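Formyltransferase PseJ (Anoxybacillus kamchatkensis G10, PDB 6EDK) is a single-chain member of the formyl transferase family, built around a mixed beta sheet flanked by helices, with a ligand bound in its pocket. Local coordinates at residues 137-142 with 152-157; 117-122 with 156-161; 146-151 with 200-205; 112-117 with 208-213. One frame throughout, in Å; residues are numbered along the deposited sequence.

Contact 1. Residues 137-142 with 152-157; sequences REVTYY and ERLTQT
V139 lies at the tight end of this contact and is held by three residues of helix 147-169. Its CG2 meets CG2 of T157 tip to tip at 3.6 Å. CG1 of V139, anti to the backbone N (chi1 175°), crosses the aliphatic part of R153 and lies 3.6 Å from CD. CB of V139 sits 3.8 Å from CD2 of the buried L154. T157 is fixed by its own helix: OG1 donates to R153 O at 2.6 Å, and T157 N reaches the same oxygen from the opposite face of the carbonyl. That leaves CG2 of T157 for V139 and for CD of R137. The other end is loose and largely exposed. There the edge of the Y142 ring stands over one face of the R153 guanidinium. The planes are 73° apart, with NH2 of R153 3.6 Å from CD1 of Y142. No hydrogen bond crosses the contact, and T140 O is buried without a partner in the model. R153 NH1 forms a salt bridge with D145, which also accepts from Y142 N. Segment 137-142 holds the last residues of strand 133-138 and the loop after it. R137 pairs with V119 of strand 118-123, and L154 and T157 pack on V119.

Contact 2. Residues 117-122 with 156-161; sequences KGVTIH and QTIEKL
V119 and I121 meet I158 and L161 with no ring at the interface. The flat group is the T120-I121 peptide: CD1 of I158 lies over one of its faces, 3.6 Å from T120 O. This is helix-on-sheet packing of the alpha/beta type in the formyl transferase fold. The 156-161 part of helix 147-169 lies over residues 118-122 of strand 118-123, with the axes of these short segments 8.1 Å and 34° apart. V119 fills the middle. Its CB faces CB of I158 at 3.7 Å, and CG2 lies near both CG2 of T157 and CD2 of L161. Chi1 of I158 (-165°) puts CG1 anti to the backbone N; an extended chi2 (160°) then carries CD1 to T120 O. The side-chain contact is buried and apolar. T120 faces the other side of the sheet, where OG1 bonds to S96 O. H122, further along the same strand, touches the bound ligand. I121 and L161 slide past each other in opposite directions, with CD1 of I121 4.1 Å from CG of L161.

Contact 3. Residues 146-151 with 200-205; sequences TLRTTY and DGWDTP
L147 and R148, in the first turn of helix 147-169, give their amide hydrogens to a loop more than 50 residues further along the chain. L147 N donates to T204 O at 3.2 Å, nearly in line with the C=O bond. R148 N donates to W202 O at 2.8 Å. These amides come too early in the helix for the usual i-4 carbonyl partner, so the loop supplies it. T146 is the N-cap and forms a capping box with T149: T149 N donates to T146 OG1, and T146 N to T149 OG1. T146 also makes a single beta bridge with P205. W202 lies against the same turn. Its CH2 edge is over one face of the Y151 ring, an edge-to-face pair with centroids 5.0 Å apart and planes at 66°. CZ3 of W202 is 3.6 Å from CB of Y151. CB of W202 sits over one face of the R148 guanidinium, toward its rim, 3.6 Å from NH2. The R148 chain bends at chi3 (-63°), which places NE for a salt bridge with D203 OD1 at 2.8 Å. This bond is fairly straight (163°), meets the syn side of the carboxylate and lies in the guanidinium plane. A water bridges D203 OD1 to T146 OG1. D203 thus sits by the positive end of the helix dipole and beside R148, both of which would probably stabilise its negative charge.

Contact 4. Residues 112-117 with 208-213; sequences LEDSPK and KLIGKA
L112 ends helix 106-112 against a type II beta turn from L209 to K212, and A213 N donates to L112 O at 3.0 Å from above the carbonyl plane (36° out of it). The helix end is a Schellman motif with D114, at positive phi, as the C-prime residue: S115 N bonds to S110 O and D114 N to F111 O. L112 O is a helix-end carbonyl, and the amide of A213 gives it a partner from the distant loop. A second backbone link is a CH...O contact, with L112 CA 3.5 Å from L209 O. G211, at positive phi in the third place of the turn, lies beside L112, and its backbone is hydrogen-bonded to F111. The side chains add small contacts. CD2 of L112 lies 3.7 Å from L209 O, makes an apolar contact with CB of L209, and meets CB of K212 at about a right angle to that chain. A213 points its methyl at the helix end, in apolar contact 3.9 Å from CB of L112 and as far from CG of E113. The E113 carboxylate turns elsewhere, to H186. D114 has a second, long and weak ion pair with K117. The D114 carboxylate lies obliquely across I210: CG2 of I210 is 3.9 Å from CG of D114.

How the contacts relate
Three of the four contacts use helix 147-169. Contact 3 holds its first turn, contact 1 the next part and contact 2 the part after that. Contacts 1 and 2 have centres 8 Å apart and share Q156 and T157. They join the helix to the neighbouring strands 118-123 and 133-138 of the mixed sheet. Contact 4 lies at the end of helix 106-112. Its centre is about 13 Å from that of contact 3, and the two touch through L147 and T204 with L209. Along the chain, contacts 1, 2 and 3 all fall inside the loop closed by contact 4. The segments 200-205 and 208-213 therefore tie the late part of the chain back onto helices 147-169 and 106-112.

Contact 1. Residues 137-142 with 152-157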
loop_
_atom_site.group_PDB
_atom_site.type_symbol
_atom_site.label_atom_id
_atom_site.label_comp_id
_atom_site.label_asym_id
_atom_site.label_seq_id
_atom_site.Cartn_x
_atom_site.Cartn_y
_atom_site.Cartn_z
ATOM N N ARG A 137 2.681 3.374 -10.381
ATOM C CA ARG A 137 3.233 2.709 -11.568
ATOM C C ARG A 137 2.288 1.677 -12.088
ATOM O O ARG A 137 1.758 0.878 -11.326
ATOM C CB ARG A 137 4.595 2.078 -11.244
ATOM C CG ARG A 137 5.223 1.418 -12.432
ATOM C CD ARG A 137 6.675 1.170 -12.164
ATOM N NE ARG A 137 7.308 2.497 -11.992
ATOM C CZ ARG A 137 8.564 2.682 -11.581
ATOM N NH1 ARG A 137 9.370 1.634 -11.326
ATOM N NH2 ARG A 137 9.038 3.881 -11.472
ATOM N N GLU A 138 2.126 1.630 -13.405
ATOM C CA GLU A 138 1.288 0.548 -13.934
ATOM C C GLU A 138 2.110 -0.741 -14.015
ATOM O O GLU A 138 3.324 -0.720 -14.164
ATOM C CB GLU A 138 0.764 0.923 -15.359
ATOM C CG GLU A 138 -0.153 -0.126 -15.926
ATOM C CD GLU A 138 -0.589 0.138 -17.386
ATOM O OE1 GLU A 138 0.148 0.802 -18.093
ATOM O OE2 GLU A 138 -1.654 -0.391 -17.774
ATOM N N VAL A 139 1.449 -1.872 -13.840
ATOM C CA VAL A 139 2.073 -3.182 -13.900
ATOM C C VAL A 139 1.194 -4.027 -14.806
ATOM O O VAL A 139 0.057 -4.336 -14.442
ATOM C CB VAL A 139 2.193 -3.841 -12.506
ATOM C CG1 VAL A 139 2.714 -5.235 -12.598
ATOM C CG2 VAL A 139 3.089 -2.989 -11.583
ATOM N N THR A 140 1.739 -4.430 -15.914
ATOM C CA THR A 140 1.033 -5.275 -16.857
ATOM C C THR A 140 1.185 -6.748 -16.493
ATOM O O THR A 140 1.978 -7.159 -15.656
ATOM C CB THR A 140 1.533 -5.035 -18.286
ATOM O OG1 THR A 140 2.972 -5.118 -18.283
ATOM C CG2 THR A 140 1.050 -3.651 -18.778
ATOM N N TYR A 141 0.374 -7.554 -17.138
ATOM C CA TYR A 141 0.385 -8.976 -16.903
ATOM C C TYR A 141 0.465 -9.689 -18.250
ATOM O O TYR A 141 0.378 -9.073 -19.312
ATOM C CB TYR A 141 -0.844 -9.414 -16.186
ATOM C CG TYR A 141 -2.104 -9.248 -16.951
ATOM C CD1 TYR A 141 -2.717 -8.011 -17.057
ATOM C CD2 TYR A 141 -2.667 -10.317 -17.636
ATOM C CE1 TYR A 141 -3.909 -7.855 -17.765
ATOM C CE2 TYR A 141 -3.850 -10.171 -18.317
ATOM C CZ TYR A 141 -4.461 -8.953 -18.398
ATOM O OH TYR A 141 -5.639 -8.843 -19.109
ATOM N N TYR A 142 0.668 -10.980 -18.167
ATOM C CA TYR A 142 0.939 -11.793 -19.330
ATOM C C TYR A 142 -0.074 -12.907 -19.424
ATOM O O TYR A 142 -0.709 -13.300 -18.435
ATOM C CB TYR A 142 2.337 -12.383 -19.265
ATOM C CG TYR A 142 3.406 -11.346 -19.188
ATOM C CD1 TYR A 142 3.875 -10.915 -17.965
ATOM C CD2 TYR A 142 3.925 -10.751 -20.319
ATOM C CE1 TYR A 142 4.842 -9.948 -17.871
ATOM C CE2 TYR A 142 4.916 -9.782 -20.243
ATOM C CZ TYR A 142 5.366 -9.381 -19.012
ATOM O OH TYR A 142 6.344 -8.397 -18.896
ATOM N N GLU A 152 3.138 -11.356 -6.761
ATOM C CA GLU A 152 4.583 -11.194 -6.554
ATOM C C GLU A 152 5.128 -10.068 -7.375
ATOM O O GLU A 152 5.989 -9.361 -6.932
ATOM C CB GLU A 152 5.319 -12.500 -6.890
ATOM C CG GLU A 152 5.185 -13.532 -5.797
ATOM C CD GLU A 152 5.674 -12.993 -4.435
ATOM O OE1 GLU A 152 6.758 -12.314 -4.393
ATOM O OE2 GLU A 152 4.943 -13.220 -3.425
ATOM N N ARG A 153 4.680 -9.895 -8.621
ATOM C CA ARG A 153 5.192 -8.785 -9.401
ATOM C C ARG A 153 4.784 -7.423 -8.813
ATOM O O ARG A 153 5.574 -6.467 -8.821
ATOM C CB ARG A 153 4.684 -8.929 -10.863
ATOM C CG ARG A 153 5.312 -7.971 -11.769
ATOM C CD ARG A 153 4.770 -8.110 -13.231
ATOM N NE ARG A 153 5.227 -9.387 -13.792
ATOM C CZ ARG A 153 4.439 -10.388 -14.122
ATOM N NH1 ARG A 153 3.125 -10.270 -13.994
ATOM N NH2 ARG A 153 4.981 -11.489 -14.624
ATOM N N LEU A 154 3.543 -7.314 -8.297
ATOM C CA LEU A 154 3.141 -6.066 -7.671
ATOM C C LEU A 154 4.000 -5.807 -6.431
ATOM O O LEU A 154 4.443 -4.683 -6.205
ATOM C CB LEU A 154 1.661 -6.138 -7.249
ATOM C CG LEU A 154 0.673 -6.239 -8.423
ATOM C CD1 LEU A 154 -0.698 -6.550 -7.767
ATOM C CD2 LEU A 154 0.576 -4.987 -9.225
ATOM N N THR A 155 4.237 -6.849 -5.638
ATOM C CA THR A 155 5.037 -6.683 -4.402
ATOM C C THR A 155 6.451 -6.194 -4.729
ATOM O O THR A 155 6.961 -5.243 -4.121
ATOM C CB THR A 155 5.078 -8.026 -3.652
ATOM O OG1 THR A 155 3.758 -8.244 -3.128
ATOM C CG2 THR A 155 6.075 -7.973 -2.548
ATOM N N GLN A 156 7.091 -6.811 -5.716
ATOM C CA GLN A 156 8.413 -6.354 -6.112
ATOM C C GLN A 156 8.397 -4.959 -6.677
ATOM O O GLN A 156 9.309 -4.153 -6.432
ATOM C CB GLN A 156 9.000 -7.325 -7.183
ATOM C CG GLN A 156 9.331 -8.710 -6.640
ATOM C CD GLN A 156 10.237 -8.685 -5.371
ATOM O OE1 GLN A 156 11.316 -8.119 -5.383
ATOM N NE2 GLN A 156 9.760 -9.305 -4.279
ATOM N N THR A 157 7.378 -4.636 -7.465
ATOM C CA THR A 157 7.292 -3.311 -8.048
ATOM C C THR A 157 7.059 -2.202 -7.009
ATOM O O THR A 157 7.688 -1.144 -7.084
ATOM C CB THR A 157 6.174 -3.271 -9.095
ATOM O OG1 THR A 157 6.361 -4.319 -10.082
ATOM C CG2 THR A 157 6.099 -1.958 -9.796
#

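Contact 2. Residues 117-122 with 156-161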
loop_
_atom_site.group_PDB
_atom_site.type_symbol
_atom_site.label_atom_id
_atom_site.label_comp_id
_atom_site.label_asym_id
_atom_site.label_seq_id
_atom_site.Cartn_x
_atom_site.Cartn_y
_atom_site.Cartn_z
ATOM N N LYS A 117 -4.060 -1.874 -13.477
ATOM C CA LYS A 117 -3.282 -2.654 -12.521
ATOM C C LYS A 117 -1.970 -1.984 -12.213
ATOM O O LYS A 117 -1.341 -1.383 -13.096
ATOM C CB LYS A 117 -3.022 -4.055 -13.084
ATOM C CG LYS A 117 -4.348 -4.793 -13.366
ATOM C CD LYS A 117 -4.114 -5.928 -14.245
ATOM C CE LYS A 117 -5.428 -6.670 -14.555
ATOM N NZ LYS A 117 -6.316 -5.832 -15.394
ATOM N N GLY A 118 -1.562 -2.048 -10.955
ATOM C CA GLY A 118 -0.327 -1.374 -10.590
ATOM C C GLY A 118 -0.293 -1.100 -9.066
ATOM O O GLY A 118 -0.944 -1.796 -8.260
ATOM N N VAL A 119 0.583 -0.197 -8.729
ATOM C CA VAL A 119 0.926 0.044 -7.320
ATOM C C VAL A 119 1.007 1.546 -7.058
ATOM O O VAL A 119 1.324 2.345 -7.934
ATOM C CB VAL A 119 2.273 -0.673 -6.949
ATOM C CG1 VAL A 119 2.255 -2.227 -7.191
ATOM C CG2 VAL A 119 3.441 -0.018 -7.693
ATOM N N THR A 120 0.809 1.942 -5.781
ATOM C CA THR A 120 0.643 3.357 -5.479
ATOM C C THR A 120 1.186 3.645 -4.073
ATOM O O THR A 120 0.901 2.893 -3.155
ATOM C CB THR A 120 -0.840 3.773 -5.486
ATOM O OG1 THR A 120 -1.398 3.601 -6.781
ATOM C CG2 THR A 120 -0.958 5.232 -5.089
ATOM N N ILE A 121 1.969 4.692 -3.947
ATOM C CA ILE A 121 2.373 5.250 -2.653
ATOM C C ILE A 121 1.572 6.521 -2.455
ATOM O O ILE A 121 1.519 7.354 -3.373
ATOM C CB ILE A 121 3.873 5.544 -2.659
ATOM C CG1 ILE A 121 4.661 4.267 -2.913
ATOM C CG2 ILE A 121 4.304 6.180 -1.282
ATOM C CD1 ILE A 121 6.119 4.506 -3.121
ATOM N N HIS A 122 0.870 6.622 -1.332
ATOM C CA HIS A 122 -0.029 7.742 -1.131
ATOM C C HIS A 122 0.103 8.210 0.343
ATOM O O HIS A 122 0.533 7.453 1.218
ATOM C CB HIS A 122 -1.476 7.382 -1.440
ATOM C CG HIS A 122 -2.064 6.298 -0.603
ATOM N ND1 HIS A 122 -2.813 6.560 0.530
ATOM C CD2 HIS A 122 -2.016 4.948 -0.708
ATOM C CE1 HIS A 122 -3.207 5.415 1.054
ATOM N NE2 HIS A 122 -2.761 4.433 0.300
ATOM N N GLN A 156 7.091 -6.811 -5.716
ATOM C CA GLN A 156 8.413 -6.354 -6.112
ATOM C C GLN A 156 8.397 -4.959 -6.677
ATOM O O GLN A 156 9.309 -4.153 -6.432
ATOM C CB GLN A 156 9.000 -7.325 -7.183
ATOM C CG GLN A 156 9.331 -8.710 -6.640
ATOM C CD GLN A 156 10.237 -8.685 -5.371
ATOM O OE1 GLN A 156 11.316 -8.119 -5.383
ATOM N NE2 GLN A 156 9.760 -9.305 -4.279
ATOM N N THR A 157 7.378 -4.636 -7.465
ATOM C CA THR A 157 7.292 -3.311 -8.048
ATOM C C THR A 157 7.059 -2.202 -7.009
ATOM O O THR A 157 7.688 -1.144 -7.084
ATOM C CB THR A 157 6.174 -3.271 -9.095
ATOM O OG1 THR A 157 6.361 -4.319 -10.082
ATOM C CG2 THR A 157 6.099 -1.958 -9.796
ATOM N N ILE A 158 6.185 -2.418 -6.044
ATOM C CA ILE A 158 5.975 -1.297 -5.094
ATOM C C ILE A 158 7.216 -1.115 -4.160
ATOM O O ILE A 158 7.538 0.004 -3.786
ATOM C CB ILE A 158 4.711 -1.503 -4.248
ATOM C CG1 ILE A 158 4.311 -0.174 -3.565
ATOM C CG2 ILE A 158 4.826 -2.681 -3.248
ATOM C CD1 ILE A 158 2.875 -0.131 -3.111
ATOM N N GLU A 159 7.898 -2.205 -3.792
ATOM C CA GLU A 159 9.140 -2.122 -2.993
ATOM C C GLU A 159 10.196 -1.427 -3.790
ATOM O O GLU A 159 10.871 -0.542 -3.291
ATOM C CB GLU A 159 9.550 -3.495 -2.549
ATOM C CG GLU A 159 8.465 -4.179 -1.655
ATOM C CD GLU A 159 8.710 -5.616 -1.294
ATOM O OE1 GLU A 159 9.735 -6.209 -1.711
ATOM O OE2 GLU A 159 7.860 -6.222 -0.559
ATOM N N LYS A 160 10.307 -1.746 -5.090
ATOM C CA LYS A 160 11.208 -0.975 -5.942
ATOM C C LYS A 160 10.842 0.489 -6.006
ATOM O O LYS A 160 11.710 1.355 -5.963
ATOM C CB LYS A 160 11.182 -1.614 -7.338
ATOM C CG LYS A 160 12.173 -1.043 -8.307
ATOM C CD LYS A 160 12.126 -1.713 -9.707
ATOM C CE LYS A 160 13.152 -1.014 -10.602
ATOM N NZ LYS A 160 12.854 -1.188 -12.050
ATOM N N LEU A 161 9.566 0.802 -6.239
ATOM C CA LEU A 161 9.137 2.183 -6.398
ATOM C C LEU A 161 9.404 2.979 -5.120
ATOM O O LEU A 161 9.830 4.142 -5.160
ATOM C CB LEU A 161 7.614 2.188 -6.697
ATOM C CG LEU A 161 6.932 3.516 -6.978
ATOM C CD1 LEU A 161 7.428 4.157 -8.269
ATOM C CD2 LEU A 161 5.405 3.360 -7.054
#

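Contact 3. Residues 146-151 with 200-205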
loop_
_atom_site.group_PDB
_atom_site.type_symbol
_atom_site.label_atom_id
_atom_site.label_comp_id
_atom_site.label_asym_id
_atom_site.label_seq_id
_atom_site.Cartn_x
_atom_site.Cartn_y
_atom_site.Cartn_z
ATOM N N THR A 146 -0.665 -16.087 -13.127
ATOM C CA THR A 146 -1.559 -16.556 -12.089
ATOM C C THR A 146 -1.726 -15.450 -11.036
ATOM O O THR A 146 -1.058 -14.454 -11.093
ATOM C CB THR A 146 -0.984 -17.807 -11.438
ATOM O OG1 THR A 146 0.264 -17.456 -10.851
ATOM C CG2 THR A 146 -0.767 -18.917 -12.483
ATOM N N LEU A 147 -2.645 -15.623 -10.085
ATOM C CA LEU A 147 -2.714 -14.646 -9.005
ATOM C C LEU A 147 -1.395 -14.576 -8.259
ATOM O O LEU A 147 -1.012 -13.503 -7.832
ATOM C CB LEU A 147 -3.830 -14.966 -8.016
ATOM C CG LEU A 147 -5.236 -14.787 -8.629
ATOM C CD1 LEU A 147 -6.281 -15.344 -7.677
ATOM C CD2 LEU A 147 -5.567 -13.340 -8.984
ATOM N N ARG A 148 -0.713 -15.707 -8.076
ATOM C CA ARG A 148 0.581 -15.672 -7.394
ATOM C C ARG A 148 1.578 -14.829 -8.154
ATOM O O ARG A 148 2.293 -14.046 -7.573
ATOM C CB ARG A 148 1.152 -17.073 -7.233
ATOM C CG ARG A 148 2.435 -17.139 -6.409
ATOM C CD ARG A 148 3.048 -18.544 -6.393
ATOM N NE ARG A 148 2.159 -19.537 -5.760
ATOM C CZ ARG A 148 1.981 -19.631 -4.447
ATOM N NH1 ARG A 148 2.598 -18.793 -3.639
ATOM N NH2 ARG A 148 1.169 -20.550 -3.949
ATOM N N THR A 149 1.717 -15.071 -9.464
ATOM C CA THR A 149 2.773 -14.386 -10.197
ATOM C C THR A 149 2.484 -12.905 -10.334
ATOM O O THR A 149 3.422 -12.111 -10.249
ATOM C CB THR A 149 3.044 -15.006 -11.604
ATOM O OG1 THR A 149 1.878 -15.065 -12.440
ATOM C CG2 THR A 149 3.586 -16.453 -11.418
ATOM N N THR A 150 1.198 -12.516 -10.461
ATOM C CA THR A 150 0.850 -11.091 -10.520
ATOM C C THR A 150 1.011 -10.434 -9.156
ATOM O O THR A 150 1.580 -9.357 -9.087
ATOM C CB THR A 150 -0.558 -10.864 -11.010
ATOM O OG1 THR A 150 -1.501 -11.650 -10.263
ATOM C CG2 THR A 150 -0.671 -11.375 -12.472
ATOM N N TYR A 151 0.588 -11.109 -8.083
ATOM C CA TYR A 151 0.846 -10.563 -6.711
ATOM C C TYR A 151 2.330 -10.365 -6.436
ATOM O O TYR A 151 2.761 -9.306 -5.914
ATOM C CB TYR A 151 0.218 -11.504 -5.683
ATOM C CG TYR A 151 0.379 -11.034 -4.233
ATOM C CD1 TYR A 151 1.523 -11.348 -3.506
ATOM C CD2 TYR A 151 -0.592 -10.238 -3.624
ATOM C CE1 TYR A 151 1.677 -10.901 -2.168
ATOM C CE2 TYR A 151 -0.439 -9.773 -2.306
ATOM C CZ TYR A 151 0.690 -10.114 -1.594
ATOM O OH TYR A 151 0.806 -9.669 -0.289
ATOM N N ASP A 200 -7.566 -23.212 -8.186
ATOM C CA ASP A 200 -6.193 -23.539 -7.810
ATOM C C ASP A 200 -5.593 -22.514 -6.865
ATOM O O ASP A 200 -4.382 -22.411 -6.761
ATOM C CB ASP A 200 -5.316 -23.705 -9.052
ATOM C CG ASP A 200 -5.733 -24.894 -9.894
ATOM O OD1 ASP A 200 -5.778 -25.999 -9.330
ATOM O OD2 ASP A 200 -6.036 -24.729 -11.091
ATOM N N GLY A 201 -6.438 -21.828 -6.112
ATOM C CA GLY A 201 -5.959 -20.925 -5.072
ATOM C C GLY A 201 -5.120 -19.826 -5.735
ATOM O O GLY A 201 -5.505 -19.281 -6.793
ATOM N N TRP A 202 -3.968 -19.600 -5.146
ATOM C CA TRP A 202 -3.002 -18.628 -5.656
ATOM C C TRP A 202 -2.559 -18.970 -7.065
ATOM O O TRP A 202 -2.217 -18.078 -7.836
ATOM C CB TRP A 202 -1.788 -18.616 -4.718
ATOM C CG TRP A 202 -1.936 -17.765 -3.527
ATOM C CD1 TRP A 202 -2.108 -18.179 -2.219
ATOM C CD2 TRP A 202 -1.891 -16.328 -3.493
ATOM N NE1 TRP A 202 -2.189 -17.091 -1.392
ATOM C CE2 TRP A 202 -2.047 -15.936 -2.136
ATOM C CE3 TRP A 202 -1.764 -15.340 -4.473
ATOM C CZ2 TRP A 202 -2.068 -14.597 -1.744
ATOM C CZ3 TRP A 202 -1.809 -14.003 -4.076
ATOM C CH2 TRP A 202 -1.940 -13.648 -2.723
ATOM N N ASP A 203 -2.594 -20.248 -7.439
ATOM C CA ASP A 203 -2.116 -20.650 -8.748
ATOM C C ASP A 203 -3.231 -20.730 -9.790
ATOM O O ASP A 203 -3.025 -21.325 -10.857
ATOM C CB ASP A 203 -1.339 -21.968 -8.642
ATOM C CG ASP A 203 -0.132 -21.870 -7.681
ATOM O OD1 ASP A 203 0.687 -20.903 -7.752
ATOM O OD2 ASP A 203 -0.011 -22.773 -6.837
ATOM N N THR A 204 -4.378 -20.086 -9.529
ATOM C CA THR A 204 -5.401 -19.918 -10.558
ATOM C C THR A 204 -4.892 -19.006 -11.679
ATOM O O THR A 204 -4.429 -17.885 -11.395
ATOM C CB THR A 204 -6.653 -19.345 -9.965
ATOM O OG1 THR A 204 -7.086 -20.173 -8.859
ATOM C CG2 THR A 204 -7.725 -19.250 -11.033
ATOM N N PRO A 205 -4.934 -19.450 -12.923
ATOM C CA PRO A 205 -4.643 -18.545 -14.048
ATOM C C PRO A 205 -5.576 -17.348 -14.024
ATOM O O PRO A 205 -6.772 -17.473 -13.728
ATOM C CB PRO A 205 -4.860 -19.427 -15.275
ATOM C CG PRO A 205 -4.696 -20.828 -14.756
ATOM C CD PRO A 205 -5.212 -20.836 -13.392
HETATM O O HOH W 1 1.566 -19.698 -9.787
#

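Contact 4. Residues 112-117 with 208-213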
loop_
_atom_site.group_PDB
_atom_site.type_symbol
_atom_site.label_atom_id
_atom_site.label_comp_id
_atom_site.label_asym_id
_atom_site.label_seq_id
_atom_site.Cartn_x
_atom_site.Cartn_y
_atom_site.Cartn_z
ATOM N N LEU A 112 -10.987 -9.424 -11.739
ATOM C CA LEU A 112 -12.428 -9.642 -11.760
ATOM C C LEU A 112 -13.165 -8.498 -12.443
ATOM O O LEU A 112 -14.122 -8.731 -13.195
ATOM C CB LEU A 112 -12.953 -9.830 -10.342
ATOM C CG LEU A 112 -12.517 -11.112 -9.642
ATOM C CD1 LEU A 112 -12.958 -11.074 -8.206
ATOM C CD2 LEU A 112 -13.030 -12.361 -10.323
ATOM N N GLU A 113 -12.749 -7.254 -12.210
ATOM C CA GLU A 113 -13.405 -6.079 -12.769
ATOM C C GLU A 113 -12.624 -5.469 -13.921
ATOM O O GLU A 113 -13.020 -4.414 -14.418
ATOM C CB GLU A 113 -13.669 -5.049 -11.659
ATOM C CG GLU A 113 -14.797 -5.515 -10.721
ATOM C CD GLU A 113 -15.072 -4.620 -9.547
ATOM O OE1 GLU A 113 -14.315 -3.653 -9.285
ATOM O OE2 GLU A 113 -16.070 -4.880 -8.844
ATOM N N ASP A 114 -11.557 -6.136 -14.384
ATOM C CA ASP A 114 -10.744 -5.780 -15.542
ATOM C C ASP A 114 -10.368 -4.296 -15.481
ATOM O O ASP A 114 -10.613 -3.523 -16.393
ATOM C CB ASP A 114 -11.459 -6.153 -16.870
ATOM C CG ASP A 114 -10.539 -6.093 -18.100
ATOM O OD1 ASP A 114 -9.300 -6.123 -17.982
ATOM O OD2 ASP A 114 -11.059 -6.021 -19.246
ATOM N N SER A 115 -9.728 -3.913 -14.363
ATOM C CA SER A 115 -9.385 -2.537 -14.104
ATOM C C SER A 115 -7.898 -2.289 -14.379
ATOM O O SER A 115 -7.134 -3.192 -14.685
ATOM C CB SER A 115 -9.717 -2.226 -12.629
ATOM O OG SER A 115 -8.626 -2.784 -11.847
ATOM N N PRO A 116 -7.456 -1.055 -14.328
ATOM C CA PRO A 116 -6.018 -0.824 -14.386
ATOM C C PRO A 116 -5.316 -1.550 -13.238
ATOM O O PRO A 116 -5.883 -1.759 -12.152
ATOM C CB PRO A 116 -5.891 0.705 -14.243
ATOM C CG PRO A 116 -7.308 1.220 -14.482
ATOM C CD PRO A 116 -8.267 0.167 -14.162
ATOM N N LYS A 117 -4.060 -1.874 -13.477
ATOM C CA LYS A 117 -3.282 -2.654 -12.521
ATOM C C LYS A 117 -1.970 -1.984 -12.213
ATOM O O LYS A 117 -1.341 -1.383 -13.096
ATOM C CB LYS A 117 -3.022 -4.055 -13.084
ATOM C CG LYS A 117 -4.348 -4.793 -13.366
ATOM C CD LYS A 117 -4.114 -5.928 -14.245
ATOM C CE LYS A 117 -5.428 -6.670 -14.555
ATOM N NZ LYS A 117 -6.316 -5.832 -15.394
ATOM N N LYS A 208 -8.833 -16.957 -16.453
ATOM C CA LYS A 208 -10.129 -17.461 -16.005
ATOM C C LYS A 208 -10.952 -16.436 -15.245
ATOM O O LYS A 208 -12.167 -16.637 -15.061
ATOM C CB LYS A 208 -9.924 -18.674 -15.073
ATOM C CG LYS A 208 -9.190 -19.819 -15.729
ATOM C CD LYS A 208 -9.173 -21.063 -14.839
ATOM C CE LYS A 208 -8.547 -22.232 -15.596
ATOM N NZ LYS A 208 -8.111 -23.349 -14.700
ATOM N N LEU A 209 -10.321 -15.338 -14.788
ATOM C CA LEU A 209 -10.936 -14.406 -13.871
ATOM C C LEU A 209 -11.350 -13.107 -14.537
ATOM O O LEU A 209 -12.176 -12.375 -13.974
ATOM C CB LEU A 209 -9.958 -14.101 -12.725
ATOM C CG LEU A 209 -9.339 -15.303 -12.052
ATOM C CD1 LEU A 209 -8.477 -14.905 -10.826
ATOM C CD2 LEU A 209 -10.435 -16.244 -11.590
ATOM N N ILE A 210 -10.799 -12.807 -15.707
ATOM C CA ILE A 210 -10.907 -11.461 -16.259
ATOM C C ILE A 210 -12.353 -11.181 -16.589
ATOM O O ILE A 210 -12.982 -11.937 -17.343
ATOM C CB ILE A 210 -10.018 -11.288 -17.486
ATOM C CG1 ILE A 210 -8.543 -11.300 -17.054
ATOM C CG2 ILE A 210 -10.392 -9.983 -18.216
ATOM C CD1 ILE A 210 -7.608 -11.421 -18.167
ATOM N N GLY A 211 -12.881 -10.105 -16.015
ATOM C CA GLY A 211 -14.214 -9.623 -16.268
ATOM C C GLY A 211 -15.318 -10.361 -15.555
ATOM O O GLY A 211 -16.487 -10.023 -15.764
ATOM N N LYS A 212 -15.000 -11.380 -14.760
ATOM C CA LYS A 212 -16.043 -12.251 -14.225
ATOM C C LYS A 212 -16.968 -11.525 -13.285
ATOM O O LYS A 212 -18.059 -12.009 -13.019
ATOM C CB LYS A 212 -15.427 -13.450 -13.521
ATOM C CG LYS A 212 -14.954 -14.498 -14.471
ATOM C CD LYS A 212 -16.161 -15.262 -15.070
ATOM C CE LYS A 212 -15.718 -16.503 -15.825
ATOM N NZ LYS A 212 -14.864 -16.220 -17.020
ATOM N N ALA A 213 -16.558 -10.388 -12.749
ATOM C CA ALA A 213 -17.452 -9.526 -11.988
ATOM C C ALA A 213 -18.022 -8.416 -12.865
ATOM O O ALA A 213 -18.494 -7.403 -12.352
ATOM C CB ALA A 213 -16.725 -8.944 -10.780
#